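Local coordinates for protein cytosine deaminase (Klebsiella pneumoniae, PDB 4R85) that binds 5-methylcytosine beside an iron(II) ion and, as an amidohydrolase of the cytosine deaminase class, probably converts it to thymine by hydrolytic deamination, at residues K2-R7 against T28-M33; I301-A306 against L345-D350; T291-L296 against C333-Y338; G110-R115 against N371-D376. All coordinates share one frame; numbering follows the deposited sequence.

Contact 1: residues K2-R7 against T28-M33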
loop_
_atom_site.group_PDB
_atom_site.type_symbol
_atom_site.label_atom_id
_atom_site.label_comp_id
_atom_site.label_asym_id
_atom_site.label_seq_id
_atom_site.Cartn_x
_atom_site.Cartn_y
_atom_site.Cartn_z
ATOM N N LYS A 2 -29.659 15.350 11.807
ATOM C CA LYS A 2 -28.624 16.141 12.461
ATOM C C LYS A 2 -27.416 15.281 12.821
ATOM O O LYS A 2 -27.565 14.146 13.275
ATOM C CB LYS A 2 -29.186 16.807 13.717
ATOM C CG LYS A 2 -28.183 17.660 14.483
ATOM C CD LYS A 2 -28.729 18.068 15.852
ATOM C CE LYS A 2 -29.963 18.952 15.731
ATOM N NZ LYS A 2 -29.633 20.317 15.232
ATOM N N ILE A 3 -26.223 15.822 12.599
ATOM C CA ILE A 3 -24.994 15.160 13.020
ATOM C C ILE A 3 -24.273 16.081 13.987
ATOM O O ILE A 3 -24.030 17.239 13.665
ATOM C CB ILE A 3 -24.058 14.871 11.838
ATOM C CG1 ILE A 3 -24.774 14.046 10.759
ATOM C CG2 ILE A 3 -22.816 14.150 12.329
ATOM C CD1 ILE A 3 -24.045 14.011 9.442
ATOM N N ILE A 4 -23.946 15.580 15.174
ATOM C CA ILE A 4 -23.223 16.383 16.160
ATOM C C ILE A 4 -21.819 15.836 16.426
ATOM O O ILE A 4 -21.512 14.693 16.070
ATOM C CB ILE A 4 -23.972 16.479 17.508
ATOM C CG1 ILE A 4 -24.120 15.098 18.162
ATOM C CG2 ILE A 4 -25.336 17.156 17.332
ATOM C CD1 ILE A 4 -24.714 15.153 19.578
ATOM N N ASN A 5 -20.986 16.668 17.054
ATOM C CA ASN A 5 -19.648 16.278 17.493
ATOM C C ASN A 5 -18.764 15.834 16.337
ATOM O O ASN A 5 -17.941 14.926 16.477
ATOM C CB ASN A 5 -19.720 15.168 18.547
ATOM C CG ASN A 5 -20.392 15.618 19.828
ATOM O OD1 ASN A 5 -20.312 16.789 20.215
ATOM N ND2 ASN A 5 -21.054 14.683 20.503
ATOM N N ALA A 6 -18.938 16.473 15.187
ATOM C CA ALA A 6 -18.184 16.092 14.004
ATOM C C ALA A 6 -16.993 17.010 13.813
ATOM O O ALA A 6 -17.097 18.220 14.006
ATOM C CB ALA A 6 -19.067 16.128 12.779
ATOM N N ARG A 7 -15.858 16.428 13.452
ATOM C CA ARG A 7 -14.720 17.226 13.023
ATOM C C ARG A 7 -14.854 17.527 11.541
ATOM O O ARG A 7 -15.419 16.732 10.781
ATOM C CB ARG A 7 -13.412 16.485 13.281
ATOM C CG ARG A 7 -13.183 16.126 14.740
ATOM C CD ARG A 7 -12.700 17.307 15.543
ATOM N NE ARG A 7 -11.415 17.789 15.058
ATOM C CZ ARG A 7 -10.237 17.346 15.486
ATOM N NH1 ARG A 7 -9.124 17.857 14.977
ATOM N NH2 ARG A 7 -10.173 16.402 16.421
ATOM N N THR A 28 -22.771 24.393 11.963
ATOM C CA THR A 28 -22.526 25.264 13.110
ATOM C C THR A 28 -21.408 24.745 14.007
ATOM O O THR A 28 -21.394 23.572 14.385
ATOM C CB THR A 28 -23.799 25.427 13.956
ATOM O OG1 THR A 28 -24.927 25.600 13.089
ATOM C CG2 THR A 28 -23.686 26.633 14.895
ATOM N N ALA A 29 -20.473 25.624 14.353
ATOM C CA ALA A 29 -19.410 25.267 15.284
ATOM C C ALA A 29 -19.969 25.117 16.699
ATOM O O ALA A 29 -20.830 25.893 17.116
ATOM C CB ALA A 29 -18.307 26.313 15.258
ATOM N N GLN A 30 -19.478 24.119 17.431
ATOM C CA GLN A 30 -19.884 23.909 18.818
ATOM C C GLN A 30 -18.820 24.432 19.771
ATOM O O GLN A 30 -17.642 24.504 19.417
ATOM C CB GLN A 30 -20.106 22.418 19.096
ATOM C CG GLN A 30 -20.955 21.705 18.062
ATOM C CD GLN A 30 -21.036 20.204 18.301
ATOM O OE1 GLN A 30 -21.692 19.485 17.545
ATOM N NE2 GLN A 30 -20.372 19.724 19.353
ATOM N N ALA A 31 -19.243 24.778 20.983
ATOM C CA ALA A 31 -18.337 25.255 22.023
ATOM C C ALA A 31 -17.451 24.118 22.520
ATOM O O ALA A 31 -16.287 24.327 22.862
ATOM C CB ALA A 31 -19.121 25.859 23.176
ATOM N N ALA A 32 -18.012 22.914 22.555
ATOM C CA ALA A 32 -17.272 21.730 22.973
ATOM C C ALA A 32 -18.069 20.475 22.658
ATOM O O ALA A 32 -19.127 20.539 22.033
ATOM C CB ALA A 32 -16.947 21.786 24.468
ATOM N N MET A 33 -17.545 19.338 23.095
ATOM C CA MET A 33 -18.238 18.066 22.980
ATOM C C MET A 33 -19.599 18.148 23.678
ATOM O O MET A 33 -19.700 18.610 24.823
ATOM C CB MET A 33 -17.380 16.965 23.600
ATOM C CG MET A 33 -17.774 15.577 23.206
ATOM S SD MET A 33 -17.257 15.179 21.533
ATOM C CE MET A 33 -18.019 13.575 21.367
#

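Contact 2: residues I301-A306 against L345-D350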
loop_
_atom_site.group_PDB
_atom_site.type_symbol
_atom_site.label_atom_id
_atom_site.label_comp_id
_atom_site.label_asym_id
_atom_site.label_seq_id
_atom_site.Cartn_x
_atom_site.Cartn_y
_atom_site.Cartn_z
ATOM N N ILE A 301 -0.963 22.938 -9.467
ATOM C CA ILE A 301 -1.692 22.229 -10.519
ATOM C C ILE A 301 -2.519 21.148 -9.832
ATOM O O ILE A 301 -2.031 20.472 -8.932
ATOM C CB ILE A 301 -0.699 21.643 -11.534
ATOM C CG1 ILE A 301 -0.035 22.783 -12.324
ATOM C CG2 ILE A 301 -1.366 20.622 -12.477
ATOM C CD1 ILE A 301 1.186 22.346 -13.114
ATOM N N ASN A 302 -3.783 21.017 -10.218
ATOM C CA ASN A 302 -4.659 20.041 -9.579
ATOM C C ASN A 302 -4.307 18.611 -9.975
ATOM O O ASN A 302 -4.333 18.273 -11.155
ATOM C CB ASN A 302 -6.112 20.302 -9.944
ATOM C CG ASN A 302 -7.068 19.499 -9.089
ATOM O OD1 ASN A 302 -6.980 19.521 -7.864
ATOM N ND2 ASN A 302 -7.972 18.771 -9.729
ATOM N N VAL A 303 -4.004 17.775 -8.985
ATOM C CA VAL A 303 -3.682 16.364 -9.243
ATOM C C VAL A 303 -4.417 15.496 -8.214
ATOM O O VAL A 303 -4.694 15.941 -7.098
ATOM C CB VAL A 303 -2.138 16.123 -9.219
ATOM C CG1 VAL A 303 -1.549 16.497 -7.860
ATOM C CG2 VAL A 303 -1.773 14.679 -9.595
ATOM N N CYS A 304 -4.780 14.278 -8.594
ATOM C CA CYS A 304 -5.455 13.391 -7.657
ATOM C C CYS A 304 -5.124 11.926 -7.936
ATOM O O CYS A 304 -4.453 11.627 -8.918
ATOM C CB CYS A 304 -6.962 13.638 -7.694
ATOM S SG CYS A 304 -7.697 13.280 -9.298
ATOM N N PHE A 305 -5.577 11.027 -7.061
ATOM C CA PHE A 305 -5.266 9.596 -7.178
ATOM C C PHE A 305 -6.492 8.771 -7.543
ATOM O O PHE A 305 -7.615 9.112 -7.165
ATOM C CB PHE A 305 -4.707 9.052 -5.865
ATOM C CG PHE A 305 -3.341 9.558 -5.515
ATOM C CD1 PHE A 305 -2.293 9.444 -6.418
ATOM C CD2 PHE A 305 -3.099 10.146 -4.274
ATOM C CE1 PHE A 305 -1.021 9.907 -6.098
ATOM C CE2 PHE A 305 -1.825 10.609 -3.940
ATOM C CZ PHE A 305 -0.789 10.493 -4.858
ATOM N N ALA A 306 -6.270 7.665 -8.254
ATOM C CA ALA A 306 -7.370 6.816 -8.676
ATOM C C ALA A 306 -6.963 5.346 -8.673
ATOM O O ALA A 306 -5.782 5.018 -8.739
ATOM C CB ALA A 306 -7.835 7.218 -10.067
ATOM N N LEU A 345 -5.938 14.109 2.310
ATOM C CA LEU A 345 -7.258 13.696 1.819
ATOM C C LEU A 345 -7.722 14.507 0.596
ATOM O O LEU A 345 -8.630 14.073 -0.134
ATOM C CB LEU A 345 -8.314 13.711 2.935
ATOM C CG LEU A 345 -8.205 12.573 3.961
ATOM C CD1 LEU A 345 -9.293 12.683 5.036
ATOM C CD2 LEU A 345 -8.244 11.199 3.273
ATOM N N ASP A 346 -7.089 15.661 0.366
ATOM C CA ASP A 346 -7.311 16.439 -0.861
ATOM C C ASP A 346 -7.260 15.568 -2.123
ATOM O O ASP A 346 -8.028 15.771 -3.066
ATOM C CB ASP A 346 -6.234 17.514 -1.039
ATOM C CG ASP A 346 -6.372 18.685 -0.075
ATOM O OD1 ASP A 346 -7.396 18.805 0.638
ATOM O OD2 ASP A 346 -5.431 19.509 -0.060
ATOM N N PHE A 347 -6.330 14.621 -2.149
ATOM C CA PHE A 347 -6.039 13.864 -3.370
ATOM C C PHE A 347 -7.077 12.809 -3.723
ATOM O O PHE A 347 -7.038 12.242 -4.821
ATOM C CB PHE A 347 -4.635 13.250 -3.294
ATOM C CG PHE A 347 -3.555 14.281 -3.121
ATOM C CD1 PHE A 347 -3.246 15.151 -4.158
ATOM C CD2 PHE A 347 -2.881 14.408 -1.918
ATOM C CE1 PHE A 347 -2.268 16.125 -4.004
ATOM C CE2 PHE A 347 -1.906 15.377 -1.756
ATOM C CZ PHE A 347 -1.596 16.236 -2.798
ATOM N N VAL A 348 -8.004 12.550 -2.802
ATOM C CA VAL A 348 -9.061 11.572 -3.051
ATOM C C VAL A 348 -10.451 12.131 -2.764
ATOM O O VAL A 348 -11.435 11.392 -2.767
ATOM C CB VAL A 348 -8.845 10.293 -2.251
ATOM C CG1 VAL A 348 -7.526 9.631 -2.679
ATOM C CG2 VAL A 348 -8.853 10.597 -0.765
ATOM N N THR A 349 -10.523 13.434 -2.507
ATOM C CA THR A 349 -11.801 14.119 -2.359
ATOM C C THR A 349 -11.856 15.394 -3.217
ATOM O O THR A 349 -12.231 15.346 -4.394
ATOM C CB THR A 349 -12.147 14.447 -0.855
ATOM O OG1 THR A 349 -11.122 15.264 -0.274
ATOM C CG2 THR A 349 -12.324 13.160 -0.037
ATOM N N ASP A 350 -11.486 16.525 -2.623
ATOM C CA ASP A 350 -11.560 17.832 -3.285
ATOM C C ASP A 350 -10.934 17.897 -4.673
ATOM O O ASP A 350 -11.549 18.419 -5.604
ATOM C CB ASP A 350 -10.913 18.928 -2.419
ATOM C CG ASP A 350 -11.581 19.087 -1.064
ATOM O OD1 ASP A 350 -12.688 18.539 -0.856
ATOM O OD2 ASP A 350 -10.995 19.781 -0.204
#

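Contact 3: residues T291-L296 against C333-Y338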
loop_
_atom_site.group_PDB
_atom_site.type_symbol
_atom_site.label_atom_id
_atom_site.label_comp_id
_atom_site.label_asym_id
_atom_site.label_seq_id
_atom_site.Cartn_x
_atom_site.Cartn_y
_atom_site.Cartn_z
ATOM N N THR A 291 4.006 9.580 -12.415
ATOM C CA THR A 291 4.128 10.997 -12.750
ATOM C C THR A 291 4.603 11.844 -11.544
ATOM O O THR A 291 4.710 11.346 -10.407
ATOM C CB THR A 291 2.789 11.533 -13.331
ATOM O OG1 THR A 291 3.000 12.806 -13.953
ATOM C CG2 THR A 291 1.717 11.650 -12.247
ATOM N N ARG A 292 4.892 13.119 -11.782
ATOM C CA ARG A 292 5.519 13.946 -10.739
ATOM C C ARG A 292 4.454 14.626 -9.888
ATOM O O ARG A 292 4.305 15.845 -9.918
ATOM C CB ARG A 292 6.443 14.985 -11.367
ATOM C CG ARG A 292 7.477 14.391 -12.318
ATOM C CD ARG A 292 8.512 15.447 -12.715
ATOM N NE ARG A 292 9.433 14.916 -13.721
ATOM C CZ ARG A 292 10.575 15.483 -14.087
ATOM N NH1 ARG A 292 11.319 14.915 -15.025
ATOM N NH2 ARG A 292 10.977 16.615 -13.528
ATOM N N VAL A 293 3.721 13.817 -9.131
ATOM C CA VAL A 293 2.557 14.272 -8.380
ATOM C C VAL A 293 2.885 15.385 -7.383
ATOM O O VAL A 293 2.188 16.402 -7.323
ATOM C CB VAL A 293 1.906 13.097 -7.611
ATOM C CG1 VAL A 293 0.780 13.603 -6.708
ATOM C CG2 VAL A 293 1.394 12.022 -8.592
ATOM N N ALA A 294 3.928 15.193 -6.586
ATOM C CA ALA A 294 4.259 16.195 -5.573
ATOM C C ALA A 294 4.621 17.529 -6.229
ATOM O O ALA A 294 4.234 18.604 -5.763
ATOM C CB ALA A 294 5.392 15.706 -4.687
ATOM N N GLU A 295 5.353 17.441 -7.331
ATOM C CA GLU A 295 5.831 18.609 -8.051
ATOM C C GLU A 295 4.680 19.364 -8.755
ATOM O O GLU A 295 4.628 20.604 -8.735
ATOM C CB GLU A 295 6.928 18.184 -9.038
ATOM C CG GLU A 295 8.240 17.691 -8.371
ATOM C CD GLU A 295 8.145 16.304 -7.697
ATOM O OE1 GLU A 295 7.221 15.514 -8.008
ATOM O OE2 GLU A 295 9.024 15.996 -6.850
ATOM N N LEU A 296 3.758 18.625 -9.370
ATOM C CA LEU A 296 2.543 19.244 -9.910
ATOM C C LEU A 296 1.773 20.009 -8.817
ATOM O O LEU A 296 1.385 21.164 -9.002
ATOM C CB LEU A 296 1.629 18.182 -10.515
ATOM C CG LEU A 296 2.202 17.514 -11.765
ATOM C CD1 LEU A 296 1.512 16.177 -12.045
ATOM C CD2 LEU A 296 2.057 18.459 -12.944
ATOM N N CYS A 333 5.345 8.637 -4.299
ATOM C CA CYS A 333 5.559 10.006 -4.765
ATOM C C CYS A 333 6.345 10.859 -3.770
ATOM O O CYS A 333 6.529 12.058 -3.990
ATOM C CB CYS A 333 4.215 10.676 -5.072
ATOM S SG CYS A 333 3.284 9.801 -6.376
ATOM N N HIS A 334 6.820 10.232 -2.698
ATOM C CA HIS A 334 7.598 10.936 -1.671
ATOM C C HIS A 334 6.828 12.110 -1.085
ATOM O O HIS A 334 7.328 13.233 -1.024
ATOM C CB HIS A 334 8.950 11.408 -2.219
ATOM C CG HIS A 334 9.972 10.320 -2.306
ATOM N ND1 HIS A 334 11.105 10.421 -3.084
ATOM C CD2 HIS A 334 10.044 9.117 -1.686
ATOM C CE1 HIS A 334 11.830 9.324 -2.945
ATOM N NE2 HIS A 334 11.203 8.513 -2.111
ATOM N N MET A 335 5.611 11.825 -0.641
ATOM C CA MET A 335 4.746 12.822 -0.041
ATOM C C MET A 335 4.352 12.392 1.363
ATOM O O MET A 335 3.180 12.424 1.728
ATOM C CB MET A 335 3.499 12.997 -0.906
ATOM C CG MET A 335 3.822 13.557 -2.275
ATOM S SD MET A 335 2.435 13.405 -3.416
ATOM C CE MET A 335 1.496 14.829 -2.902
ATOM N N LEU A 336 5.339 11.985 2.148
ATOM C CA LEU A 336 5.091 11.626 3.541
ATOM C C LEU A 336 5.583 12.704 4.502
ATOM O O LEU A 336 5.832 12.435 5.674
ATOM C CB LEU A 336 5.717 10.267 3.874
ATOM C CG LEU A 336 4.975 9.101 3.212
ATOM C CD1 LEU A 336 5.536 7.775 3.703
ATOM C CD2 LEU A 336 3.478 9.187 3.498
ATOM N N GLY A 337 5.710 13.933 4.012
ATOM C CA GLY A 337 6.111 15.028 4.879
ATOM C C GLY A 337 4.967 15.385 5.819
ATOM O O GLY A 337 3.805 15.032 5.562
ATOM N N TYR A 338 5.285 16.083 6.902
ATOM C CA TYR A 338 4.274 16.488 7.880
ATOM C C TYR A 338 3.130 17.294 7.246
ATOM O O TYR A 338 1.955 16.999 7.463
ATOM C CB TYR A 338 4.914 17.300 9.008
ATOM C CG TYR A 338 3.934 17.642 10.103
ATOM C CD1 TYR A 338 3.668 16.741 11.118
ATOM C CD2 TYR A 338 3.253 18.855 10.105
ATOM C CE1 TYR A 338 2.764 17.037 12.118
ATOM C CE2 TYR A 338 2.346 19.161 11.099
ATOM C CZ TYR A 338 2.107 18.247 12.103
ATOM O OH TYR A 338 1.207 18.540 13.100
HETATM O O HOH W 1 6.147 13.163 -6.649
HETATM O O HOH W 2 9.119 13.874 -5.273
#

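Contact 4: residues G110-R115 against N371-D376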
loop_
_atom_site.group_PDB
_atom_site.type_symbol
_atom_site.label_atom_id
_atom_site.label_comp_id
_atom_site.label_asym_id
_atom_site.label_seq_id
_atom_site.Cartn_x
_atom_site.Cartn_y
_atom_site.Cartn_z
ATOM N N GLY A 110 -17.239 4.248 0.573
ATOM C CA GLY A 110 -17.573 5.663 0.652
ATOM C C GLY A 110 -17.507 6.464 -0.636
ATOM O O GLY A 110 -17.575 7.693 -0.611
ATOM N N VAL A 111 -17.381 5.784 -1.767
ATOM C CA VAL A 111 -17.302 6.476 -3.049
ATOM C C VAL A 111 -18.690 6.773 -3.595
ATOM O O VAL A 111 -19.496 5.859 -3.752
ATOM C CB VAL A 111 -16.546 5.639 -4.091
ATOM C CG1 VAL A 111 -16.600 6.335 -5.438
ATOM C CG2 VAL A 111 -15.102 5.431 -3.643
ATOM N N GLN A 112 -18.969 8.044 -3.894
ATOM C CA GLN A 112 -20.264 8.413 -4.468
ATOM C C GLN A 112 -20.136 9.068 -5.847
ATOM O O GLN A 112 -21.135 9.386 -6.491
ATOM C CB GLN A 112 -21.029 9.340 -3.526
ATOM C CG GLN A 112 -21.498 8.692 -2.222
ATOM C CD GLN A 112 -22.467 9.582 -1.462
ATOM O OE1 GLN A 112 -23.263 10.301 -2.068
ATOM N NE2 GLN A 112 -22.390 9.556 -0.130
ATOM N N HIS A 113 -18.901 9.301 -6.267
ATOM C CA HIS A 113 -18.620 9.900 -7.564
ATOM C C HIS A 113 -17.600 9.051 -8.310
ATOM O O HIS A 113 -16.532 8.732 -7.786
ATOM C CB HIS A 113 -18.127 11.336 -7.394
ATOM C CG HIS A 113 -19.148 12.235 -6.778
ATOM N ND1 HIS A 113 -20.192 12.773 -7.497
ATOM C CD2 HIS A 113 -19.309 12.658 -5.501
ATOM C CE1 HIS A 113 -20.944 13.507 -6.695
ATOM N NE2 HIS A 113 -20.432 13.452 -5.477
ATOM N N VAL A 114 -17.949 8.663 -9.532
ATOM C CA VAL A 114 -17.127 7.743 -10.296
ATOM C C VAL A 114 -17.040 8.191 -11.747
ATOM O O VAL A 114 -18.043 8.547 -12.348
ATOM C CB VAL A 114 -17.739 6.323 -10.279
ATOM C CG1 VAL A 114 -16.916 5.353 -11.155
ATOM C CG2 VAL A 114 -17.861 5.797 -8.858
ATOM N N ARG A 115 -15.838 8.168 -12.309
ATOM C CA ARG A 115 -15.687 8.361 -13.744
ATOM C C ARG A 115 -15.104 7.081 -14.335
ATOM O O ARG A 115 -13.994 6.678 -13.977
ATOM C CB ARG A 115 -14.791 9.564 -14.048
ATOM C CG ARG A 115 -14.471 9.728 -15.534
ATOM C CD ARG A 115 -13.565 10.938 -15.771
ATOM N NE ARG A 115 -14.312 12.194 -15.718
ATOM C CZ ARG A 115 -13.750 13.383 -15.882
ATOM N NH1 ARG A 115 -12.440 13.458 -16.087
ATOM N NH2 ARG A 115 -14.489 14.490 -15.832
ATOM N N ASN A 371 -24.477 14.944 0.683
ATOM C CA ASN A 371 -23.688 13.762 0.402
ATOM C C ASN A 371 -22.428 13.847 1.240
ATOM O O ASN A 371 -21.607 14.739 1.029
ATOM C CB ASN A 371 -23.287 13.719 -1.076
ATOM C CG ASN A 371 -24.479 13.773 -2.016
ATOM O OD1 ASN A 371 -25.606 13.466 -1.632
ATOM N ND2 ASN A 371 -24.229 14.159 -3.263
ATOM N N LEU A 372 -22.272 12.929 2.188
ATOM C CA LEU A 372 -21.127 12.969 3.086
ATOM C C LEU A 372 -20.877 11.643 3.803
ATOM O O LEU A 372 -21.746 10.760 3.839
ATOM C CB LEU A 372 -21.297 14.096 4.116
ATOM C CG LEU A 372 -22.360 13.909 5.204
ATOM C CD1 LEU A 372 -22.047 14.788 6.401
ATOM C CD2 LEU A 372 -23.753 14.222 4.685
ATOM N N LEU A 373 -19.682 11.523 4.373
ATOM C CA LEU A 373 -19.276 10.335 5.103
ATOM C C LEU A 373 -18.851 10.697 6.510
ATOM O O LEU A 373 -18.416 11.824 6.777
ATOM C CB LEU A 373 -18.078 9.664 4.424
ATOM C CG LEU A 373 -18.104 9.415 2.919
ATOM C CD1 LEU A 373 -16.781 8.808 2.483
ATOM C CD2 LEU A 373 -19.270 8.516 2.527
ATOM N N ILE A 374 -18.975 9.738 7.410
ATOM C CA ILE A 374 -18.316 9.833 8.702
ATOM C C ILE A 374 -17.212 8.776 8.729
ATOM O O ILE A 374 -17.486 7.587 8.587
ATOM C CB ILE A 374 -19.298 9.625 9.861
ATOM C CG1 ILE A 374 -20.348 10.744 9.873
ATOM C CG2 ILE A 374 -18.547 9.570 11.192
ATOM C CD1 ILE A 374 -21.454 10.532 10.862
ATOM N N LEU A 375 -15.968 9.224 8.869
ATOM C CA LEU A 375 -14.793 8.350 8.853
ATOM C C LEU A 375 -14.342 8.072 10.277
ATOM O O LEU A 375 -14.399 8.959 11.120
ATOM C CB LEU A 375 -13.633 9.038 8.149
ATOM C CG LEU A 375 -13.372 8.979 6.659
ATOM C CD1 LEU A 375 -12.025 9.620 6.403
ATOM C CD2 LEU A 375 -13.392 7.533 6.162
ATOM N N ASP A 376 -13.861 6.858 10.538
ATOM C CA ASP A 376 -13.407 6.487 11.875
ATOM C C ASP A 376 -11.989 7.005 12.148
ATOM O O ASP A 376 -11.063 6.226 12.388
ATOM C CB ASP A 376 -13.470 4.970 12.060
ATOM C CG ASP A 376 -13.292 4.541 13.511
ATOM O OD1 ASP A 376 -13.545 5.363 14.425
ATOM O OD2 ASP A 376 -12.902 3.372 13.732
HETATM O O HOH W 3 -21.499 15.223 -3.748
#

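Contact 1: residues K2-R7 against T28-M33
A corner in the N-terminal strand of the small beta domain is gripped here by one glutamine: Gln30 holds Asn5 at two points. Gln30 OE1 accepts the backbone N-H of Asn5, with N to OE1 at 2.9 Å. Gln30 NE2 donates to Asn5 OD1 at 3.1 Å, and OD1 lies in the plane of the Gln30 amide. Both bonds are nearly straight. The Gln30 chain is extended beyond CG, CD being anti to CA (chi2 174°), which carries the amide across to the strand. The two amide planes are 66° apart. Strand 2-7 lies between strands 14-20 and 41-42 in a mixed four-stranded sheet, and its chain turns at Asn5, which has a positive phi. Neighbouring strands share in the grip: Gln30 OE1 also bonds Thr16, and Asn5 ND2 bonds Asp42. Asn5 OD1 takes a further bond from Gln34 N. Gln30 NE2 also reaches back to Ala32 O, tying down its own loop. On the solvent side Met33 crosses the Asn5 side chain at about a right angle. Its SD lies 3.6 Å from Asn5 CG, and its CE is 3.3 Å from Asn5 ND2.

Contact 2: residues I301-A306 against L345-D350
Phe347 forms the apolar centre, set between Val303 and Phe305 of strand 303-305. Its CB lies 3.6 Å from Phe305 CD2. The Phe305 and Phe347 side chains run side by side and point the same way. The rings meet obliquely, with planes 52° apart and centroids 5.7 Å apart. In Phe347 the CG sits anti to the carbonyl carbon (chi1 -59°), which places it 4.1 Å from Phe305 CE2. Val303 CG1 touches Phe347 CE1 at 3.9 Å. Val348 adds a looser contact, with its CG1 4.3 Å from Phe305 CB.

Further out the ring meets the strand backbone. Val303 O lies in the plane of the Phe347 ring, at its edge, 3.4 Å from CD1. That oxygen also accepts a hydrogen bond from Asn351 ND2. The main polar link is Phe305 N to Phe347 O, 2.9 Å long and almost straight. Cys304 CB packs against the same carbonyl, 3.2 Å from Phe347 O. Within 345-350, Leu345 O accepts from Val348 N and from Thr349 OG1, which come from opposite faces of its plane and hold the turn before helix 350-355.

Strand 303-305 is the eighth strand of the amidohydrolase (beta/alpha)8 barrel, and it leads to the iron ligand Asp308. The turn bonds this last strand through Phe347 O, while the backbone of Val348 bonds Val53 of the first strand, 47-57. It thus bridges the seam where a TIM barrel closes.

Contact 3: residues T291-L296 against C333-Y338
Val293, in the first turn of helix 293-298, comes nearest to Cys333, just past the end of helix 322-332, with 6.3 Å between their CA atoms. No direct hydrogen bond joins the two segments. The two branches of Val293 each meet a sulfur. CG2 lies 3.7 Å from Cys333 SG. CG1, anti to the backbone N (chi1 174°), lies 3.7 Å from Met335 SD. Val293 and Met335 cross at about a right angle. The Met335 chain bends at its last torsion (chi3 81°), which brings CE to Val293 CG1 and Ala294 CA. Ala294 packs beside it, its CB 3.6 Å from Met335 CG and close to Cys333 O.

Water makes the polar link. One molecule accepts from Ala294 N at 3.0 Å. It is also within bonding distance of Glu295 OE1 and Cys333 O. A second lies 2.6 Å from Glu295 OE2, with a weak, longer approach to Cys333 O. His334, with its positive phi, is the C-prime residue of a Schellman motif that ends helix 322-332, and this turn sends Met335 back towards Val293.

The second subunit also reaches this region: its Trp284 makes a cation-pi contact with Arg292, and its His276 packs on His334. Within the chain, Val293 packs on Ser269 of strand 266-269, and Leu296 reaches Phe267 there and helix 250-263.

Contact 4: residues G110-R115 against N371-D376
Leu373 turns its CG anti to its own carbonyl carbon (chi1 -48°), which places CG on the side of Gly110; the two methyls branch from there. Gln112 runs extended, CD anti to CA (chi2 -169°), and its amide arrives beside Asn371.

Both methyls of Leu373 bear on Gly110: CD1 is 3.4 Å from Gly110 O, and CD2 is 3.7 Å from the same oxygen. Gly110 has no side chain, and CD1 comes to 3.7 Å from its CA. Its positive phi fits its place as the C-prime residue of the Schellman motif that ends helix 92-108.

Gln112 and Asn371 touch without bonding. Gln112 OE1 packs 3.6 Å from Asn371 CB, with the amide planes 54° apart. Their polar ends are held by other residues: Gln112 NE2 by Ile394 O, Gln112 OE1 by Arg395 NH1, and Asn371 OD1 by His396 N. All three partners lie on or just after strand 390-395. His113 and Asn371 make no direct hydrogen bond; a water joins them. It lies in the plane of the His113 ring, 2.7 Å from NE2, and accepts from Asn371 ND2 at 3.0 Å.

Strand 111-119 is the second strand of the barrel. Strand 372-375 belongs to the beta sheet beyond it, and strand 47-57 pairs with both. Such a join between a catalytic TIM barrel and a small beta domain is characteristic of the amidohydrolase superfamily.

How the contacts relate
The contacts run from the beta domain into the barrel. The centre of contact 1 is about 31 Å from the centre of the chain. Contact 1 touches contact 4: Ile3 CD1 packs 3.7 Å from Leu372 CD1. Contacts 4 and 2 do not touch, their nearest atoms being about 4 Å apart, but both reach the sheet that forms the barrel. Contacts 2 and 3 share a packed core. Phe347 CZ lies 3.4 Å from Met335 CE, and Phe305 CZ lies 3.9 Å from Val293 CG1. Contact 2 comes near the active site without lining it: the Cys304 side chain is about 12 Å from the iron(II) ion, and that of Phe305 about 14 Å from 5-methylcytosine.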